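Long-range contacts in adenosylmethionine-8-amino-7-oxononanoate aminotransferase (Methanocaldococcus jannaschii, PDB 6ZHK), which probably transfers the alpha-amino group of S-adenosyl-L-methionine to 8-amino-7-oxononanoate during biotin biosynthesis, using pyridoxal 5'-phosphate as cofactor: residues Ile149-Gly154 and Tyr183-Pro188; Leu308-Thr313 and Gln343-Ala348. All coordinates share one frame; numbering follows the deposited sequence.

Overall arrangement
Both contacts reach the same seven-stranded mixed sheet, contact 1 through its strands and contact 2 through the loop entering a further strand, on opposite sides of the chain's centre, and they illustrate how location sets chemistry. Contact 1 adds an outermost strand, 183-185, to strand 147-151; being partly buried, it combines peptide hydrogen bonds with an apolar face and a polar, solvent-facing lysine. Contact 2 lies near the other margin, where the loop leading into strand 311-315 meets helix 343-358. All its touching residues are buried, its chemistry is almost wholly apolar, and the second subunit packs against it, whereas contact 1 involves one chain alone. The centres are 30 Å apart, the nearest atoms about 15 Å.

Contact 1: residues Ile149-Gly154 and Tyr183-Pro188; sequences ISVKEG and YHANPP
The imidazole of H184 meets the neighbouring strand at its edge: V151 O lies near the ring plane, 3.4 Å from CD2 of H184, while S150 CB and K152 N approach obliquely. Beyond the pair, the ring of F148 stands at about 80° to it, and NE2 is hydrogen-bonded to G166 O. The Y183 ring touches I149 only obliquely; it stacks on H224, and its hydroxyl is hydrogen-bonded to E227. The pairing is that of parallel strands at the margin of the seven-stranded sheet in this class-III, fold-type I aminotransferase, with 183-185 outermost and 147-151 next to it.

S150 carries the register. Its N donates to Y183 O (2.9 Å) and its O accepts from A185 N (2.9 Å), so its two peptide groups straddle H184, and K152 N then bonds to A185 O just past the strand end. I149, V151, Y183 and A185 share one face of the sheet, where M217 of helix 211-224 packs on I149 and V151. S150 and H184 occupy the other; S150 OG, anti to the backbone N (chi1 -175°), lies within hydrogen-bonding reach of V165 O, the stronger partner, and I232 O, which must share its single hydrogen.

Where the strands end, V151 and P188 meet tip to tip, CG1 of V151 3.9 Å from CD of P188. The side chains of E153 and P187 cross at about a right angle, CD of E153 3.7 Å from CG of P187, and OE1 is hydrogen-bonded to Y189 OH. K152 stretches out beside N186, both side chains pointing the same way. Its CG lies 3.8 Å from H184 CB, and at the far end NZ donates to N186 OD1 over 3.1 Å, tilted 23° from the amide carbonyl plane.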
loop_
_atom_site.group_PDB
_atom_site.type_symbol
_atom_site.label_atom_id
_atom_site.label_comp_id
_atom_site.label_asym_id
_atom_site.label_seq_id
_atom_site.Cartn_x
_atom_site.Cartn_y
_atom_site.Cartn_z
ATOM N N ILE A 149 -6.425 -13.227 -17.961
ATOM C CA ILE A 149 -6.032 -14.613 -17.839
ATOM C C ILE A 149 -4.915 -14.702 -16.807
ATOM O O ILE A 149 -3.931 -13.935 -16.832
ATOM C CB ILE A 149 -5.481 -15.112 -19.203
ATOM C CG1 ILE A 149 -6.614 -15.277 -20.219
ATOM C CG2 ILE A 149 -4.811 -16.457 -18.942
ATOM C CD1 ILE A 149 -6.140 -15.534 -21.658
ATOM N N SER A 150 -5.033 -15.684 -15.928
ATOM C CA SER A 150 -3.968 -15.956 -14.984
ATOM C C SER A 150 -3.948 -17.478 -14.742
ATOM O O SER A 150 -4.400 -18.239 -15.610
ATOM C CB SER A 150 -4.260 -15.152 -13.756
ATOM O OG SER A 150 -3.198 -15.295 -12.831
ATOM N N VAL A 151 -3.399 -17.907 -13.592
ATOM C CA VAL A 151 -3.323 -19.330 -13.248
ATOM C C VAL A 151 -3.919 -19.604 -11.891
ATOM O O VAL A 151 -3.885 -18.772 -10.993
ATOM C CB VAL A 151 -1.890 -19.897 -13.336
ATOM C CG1 VAL A 151 -1.427 -19.956 -14.782
ATOM C CG2 VAL A 151 -0.885 -19.164 -12.447
ATOM N N LYS A 152 -4.496 -20.808 -11.766
ATOM C CA LYS A 152 -4.951 -21.275 -10.466
ATOM C C LYS A 152 -3.743 -21.362 -9.525
ATOM O O LYS A 152 -2.638 -21.740 -9.959
ATOM C CB LYS A 152 -5.596 -22.643 -10.628
ATOM C CG LYS A 152 -6.961 -22.645 -11.334
ATOM C CD LYS A 152 -7.371 -24.066 -11.727
ATOM C CE LYS A 152 -8.288 -24.081 -12.934
ATOM N NZ LYS A 152 -9.137 -25.298 -12.982
ATOM N N GLU A 153 -3.987 -20.977 -8.270
ATOM C CA GLU A 153 -2.997 -21.020 -7.198
ATOM C C GLU A 153 -1.995 -19.879 -7.329
ATOM O O GLU A 153 -1.106 -19.779 -6.482
ATOM C CB GLU A 153 -2.183 -22.334 -7.170
ATOM C CG GLU A 153 -2.945 -23.606 -6.772
ATOM C CD GLU A 153 -2.186 -24.932 -6.964
ATOM O OE1 GLU A 153 -0.931 -24.926 -7.178
ATOM O OE2 GLU A 153 -2.849 -25.995 -6.939
ATOM N N GLY A 154 -2.076 -19.028 -8.357
ATOM C CA GLY A 154 -1.180 -17.875 -8.394
ATOM C C GLY A 154 -1.556 -16.860 -7.301
ATOM O O GLY A 154 -2.682 -16.870 -6.811
ATOM N N TYR A 183 -10.217 -15.746 -16.491
ATOM C CA TYR A 183 -9.951 -17.144 -16.803
ATOM C C TYR A 183 -8.688 -17.600 -16.082
ATOM O O TYR A 183 -7.676 -16.880 -16.068
ATOM C CB TYR A 183 -9.688 -17.270 -18.299
ATOM C CG TYR A 183 -10.876 -16.753 -19.088
ATOM C CD1 TYR A 183 -12.023 -17.538 -19.194
ATOM C CD2 TYR A 183 -10.884 -15.490 -19.662
ATOM C CE1 TYR A 183 -13.148 -17.076 -19.858
ATOM C CE2 TYR A 183 -12.004 -15.010 -20.354
ATOM C CZ TYR A 183 -13.129 -15.826 -20.459
ATOM O OH TYR A 183 -14.283 -15.452 -21.071
ATOM N N HIS A 184 -8.717 -18.803 -15.504
ATOM C CA HIS A 184 -7.488 -19.242 -14.856
ATOM C C HIS A 184 -7.090 -20.569 -15.479
ATOM O O HIS A 184 -7.889 -21.498 -15.433
ATOM C CB HIS A 184 -7.741 -19.504 -13.382
ATOM C CG HIS A 184 -7.849 -18.269 -12.588
ATOM N ND1 HIS A 184 -9.066 -17.648 -12.378
ATOM C CD2 HIS A 184 -6.911 -17.516 -11.983
ATOM C CE1 HIS A 184 -8.859 -16.571 -11.622
ATOM N NE2 HIS A 184 -7.571 -16.478 -11.377
ATOM N N ALA A 185 -5.893 -20.628 -16.074
ATOM C CA ALA A 185 -5.375 -21.896 -16.542
ATOM C C ALA A 185 -4.957 -22.771 -15.351
ATOM O O ALA A 185 -4.805 -22.298 -14.212
ATOM C CB ALA A 185 -4.230 -21.654 -17.448
ATOM N N ASN A 186 -4.719 -24.067 -15.634
ATOM C CA ASN A 186 -4.261 -24.936 -14.567
ATOM C C ASN A 186 -2.832 -24.562 -14.208
ATOM O O ASN A 186 -2.078 -24.090 -15.060
ATOM C CB ASN A 186 -4.325 -26.423 -14.914
ATOM C CG ASN A 186 -5.756 -26.894 -15.018
ATOM O OD1 ASN A 186 -6.569 -26.624 -14.128
ATOM N ND2 ASN A 186 -6.052 -27.583 -16.110
ATOM N N PRO A 187 -2.447 -24.778 -12.932
ATOM C CA PRO A 187 -1.126 -24.380 -12.459
ATOM C C PRO A 187 -0.075 -24.829 -13.471
ATOM O O PRO A 187 -0.091 -25.969 -13.932
ATOM C CB PRO A 187 -0.989 -25.156 -11.142
ATOM C CG PRO A 187 -2.418 -25.259 -10.647
ATOM C CD PRO A 187 -3.244 -25.470 -11.904
ATOM N N PRO A 188 0.871 -23.935 -13.835
ATOM C CA PRO A 188 1.836 -24.211 -14.902
ATOM C C PRO A 188 2.628 -25.509 -14.751
ATOM O O PRO A 188 3.131 -26.033 -15.751
ATOM C CB PRO A 188 2.819 -23.051 -14.834
ATOM C CG PRO A 188 2.068 -21.923 -14.124
ATOM C CD PRO A 188 1.034 -22.594 -13.238
#

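Contact 2: residues Leu308-Thr313 and Gln343-Ala348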
loop_
_atom_site.group_PDB
_atom_site.type_symbol
_atom_site.label_atom_id
_atom_site.label_comp_id
_atom_site.label_asym_id
_atom_site.label_seq_id
_atom_site.Cartn_x
_atom_site.Cartn_y
_atom_site.Cartn_z
ATOM N N LEU A 308 12.192 -1.163 4.030
ATOM C CA LEU A 308 11.043 -0.257 3.943
ATOM C C LEU A 308 10.096 -0.731 2.811
ATOM O O LEU A 308 10.496 -1.424 1.857
ATOM C CB LEU A 308 11.560 1.167 3.636
ATOM C CG LEU A 308 12.041 2.008 4.819
ATOM C CD1 LEU A 308 12.798 3.247 4.302
ATOM C CD2 LEU A 308 10.845 2.461 5.693
ATOM N N PRO A 309 8.834 -0.299 2.847
ATOM C CA PRO A 309 7.857 -0.642 1.812
ATOM C C PRO A 309 8.000 0.271 0.604
ATOM O O PRO A 309 7.354 1.309 0.507
ATOM C CB PRO A 309 6.511 -0.461 2.535
ATOM C CG PRO A 309 6.758 0.644 3.459
ATOM C CD PRO A 309 8.178 0.412 3.974
ATOM N N LEU A 310 8.719 -0.232 -0.399
ATOM C CA LEU A 310 8.631 0.394 -1.714
ATOM C C LEU A 310 8.229 -0.625 -2.777
ATOM O O LEU A 310 8.665 -1.771 -2.736
ATOM C CB LEU A 310 9.974 1.038 -2.074
ATOM C CG LEU A 310 9.961 1.870 -3.362
ATOM C CD1 LEU A 310 8.996 3.054 -3.207
ATOM C CD2 LEU A 310 11.376 2.385 -3.631
ATOM N N ALA A 311 7.385 -0.195 -3.716
ATOM C CA ALA A 311 7.146 -1.031 -4.872
ATOM C C ALA A 311 7.200 -0.174 -6.137
ATOM O O ALA A 311 7.224 1.057 -6.074
ATOM C CB ALA A 311 5.869 -1.777 -4.699
ATOM N N ALA A 312 7.329 -0.840 -7.294
ATOM C CA ALA A 312 7.331 -0.122 -8.572
ATOM C C ALA A 312 6.646 -0.946 -9.657
ATOM O O ALA A 312 6.713 -2.192 -9.659
ATOM C CB ALA A 312 8.785 0.114 -8.972
ATOM N N THR A 313 5.971 -0.250 -10.579
ATOM C CA THR A 313 5.437 -0.915 -11.755
ATOM C C THR A 313 6.145 -0.295 -12.960
ATOM O O THR A 313 6.056 0.898 -13.190
ATOM C CB THR A 313 3.921 -0.624 -11.846
ATOM O OG1 THR A 313 3.324 -1.014 -10.596
ATOM C CG2 THR A 313 3.275 -1.346 -13.008
ATOM N N GLN A 343 10.910 9.891 -0.152
ATOM C CA GLN A 343 12.379 9.961 -0.180
ATOM C C GLN A 343 13.061 8.897 0.689
ATOM O O GLN A 343 14.057 8.329 0.260
ATOM C CB GLN A 343 12.936 11.347 0.208
ATOM C CG GLN A 343 12.667 12.407 -0.859
ATOM C CD GLN A 343 11.361 13.156 -0.683
ATOM O OE1 GLN A 343 10.274 12.592 -0.473
ATOM N NE2 GLN A 343 11.437 14.429 -0.977
ATOM N N LEU A 344 12.557 8.656 1.910
ATOM C CA LEU A 344 13.136 7.569 2.714
ATOM C C LEU A 344 13.051 6.211 2.004
ATOM O O LEU A 344 14.045 5.463 1.956
ATOM C CB LEU A 344 12.470 7.525 4.082
ATOM C CG LEU A 344 12.613 8.816 4.896
ATOM C CD1 LEU A 344 12.003 8.591 6.273
ATOM C CD2 LEU A 344 14.129 9.332 4.992
ATOM N N LEU A 345 11.880 5.886 1.387
ATOM C CA LEU A 345 11.740 4.604 0.712
ATOM C C LEU A 345 12.781 4.556 -0.390
ATOM O O LEU A 345 13.432 3.533 -0.571
ATOM C CB LEU A 345 10.342 4.401 0.069
ATOM C CG LEU A 345 9.156 4.735 0.980
ATOM C CD1 LEU A 345 7.820 4.374 0.341
ATOM C CD2 LEU A 345 9.249 3.963 2.288
ATOM N N CYS A 346 12.936 5.669 -1.134
ATOM C CA CYS A 346 13.764 5.576 -2.327
ATOM C C CYS A 346 15.245 5.565 -1.928
ATOM O O CYS A 346 16.099 4.947 -2.603
ATOM C CB CYS A 346 13.515 6.813 -3.194
ATOM S SG CYS A 346 11.915 6.777 -4.045
ATOM N N SER A 347 15.551 6.216 -0.820
ATOM C CA SER A 347 16.943 6.203 -0.343
ATOM C C SER A 347 17.380 4.767 -0.006
ATOM O O SER A 347 18.514 4.405 -0.364
ATOM C CB SER A 347 17.109 7.131 0.831
ATOM O OG SER A 347 16.508 6.556 1.994
ATOM N N ALA A 348 16.511 3.946 0.646
ATOM C CA ALA A 348 16.862 2.558 0.954
ATOM C C ALA A 348 17.135 1.803 -0.345
ATOM O O ALA A 348 18.100 1.018 -0.430
ATOM C CB ALA A 348 15.857 1.842 1.810
#
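This is buried apolar packing of a loop on a helix: residues 308-310, which lead into strand 311-315, rest on the first turns of helix 343-358 at the dimer interface. The CG of central L345 stands anti to the carbonyl carbon (chi1 -48°), which carries it toward the P309 carbonyl, and both methyls press on the same side of the loop, CD1 3.1 Å from P309 O and CD2 3.9 Å from L308 CB. An alanine at L345 would probably leave P309 O and L308 without this packing and open a gap beneath the loop. L310 crosses L345 obliquely, its CD1 3.8 Å from L345 CB and its CD2 near C346. L308 CD1 reaches 3.5 Å from L344 O, a carbonyl that S347 OG and A348 N already grip from one face. P309 is about 9 Å, side chain to side chain, from K301, the predicted cofactor lysine, placing the loop near the probable active site. Helix 72-82 packs on L308 and L344 through I78 and Q81, helix 96-108 on L310 and C346 through L101, and L344, P309 and Y339 of the second subunit join in, while strand 311-315 runs between strands 115-119 and 296-299.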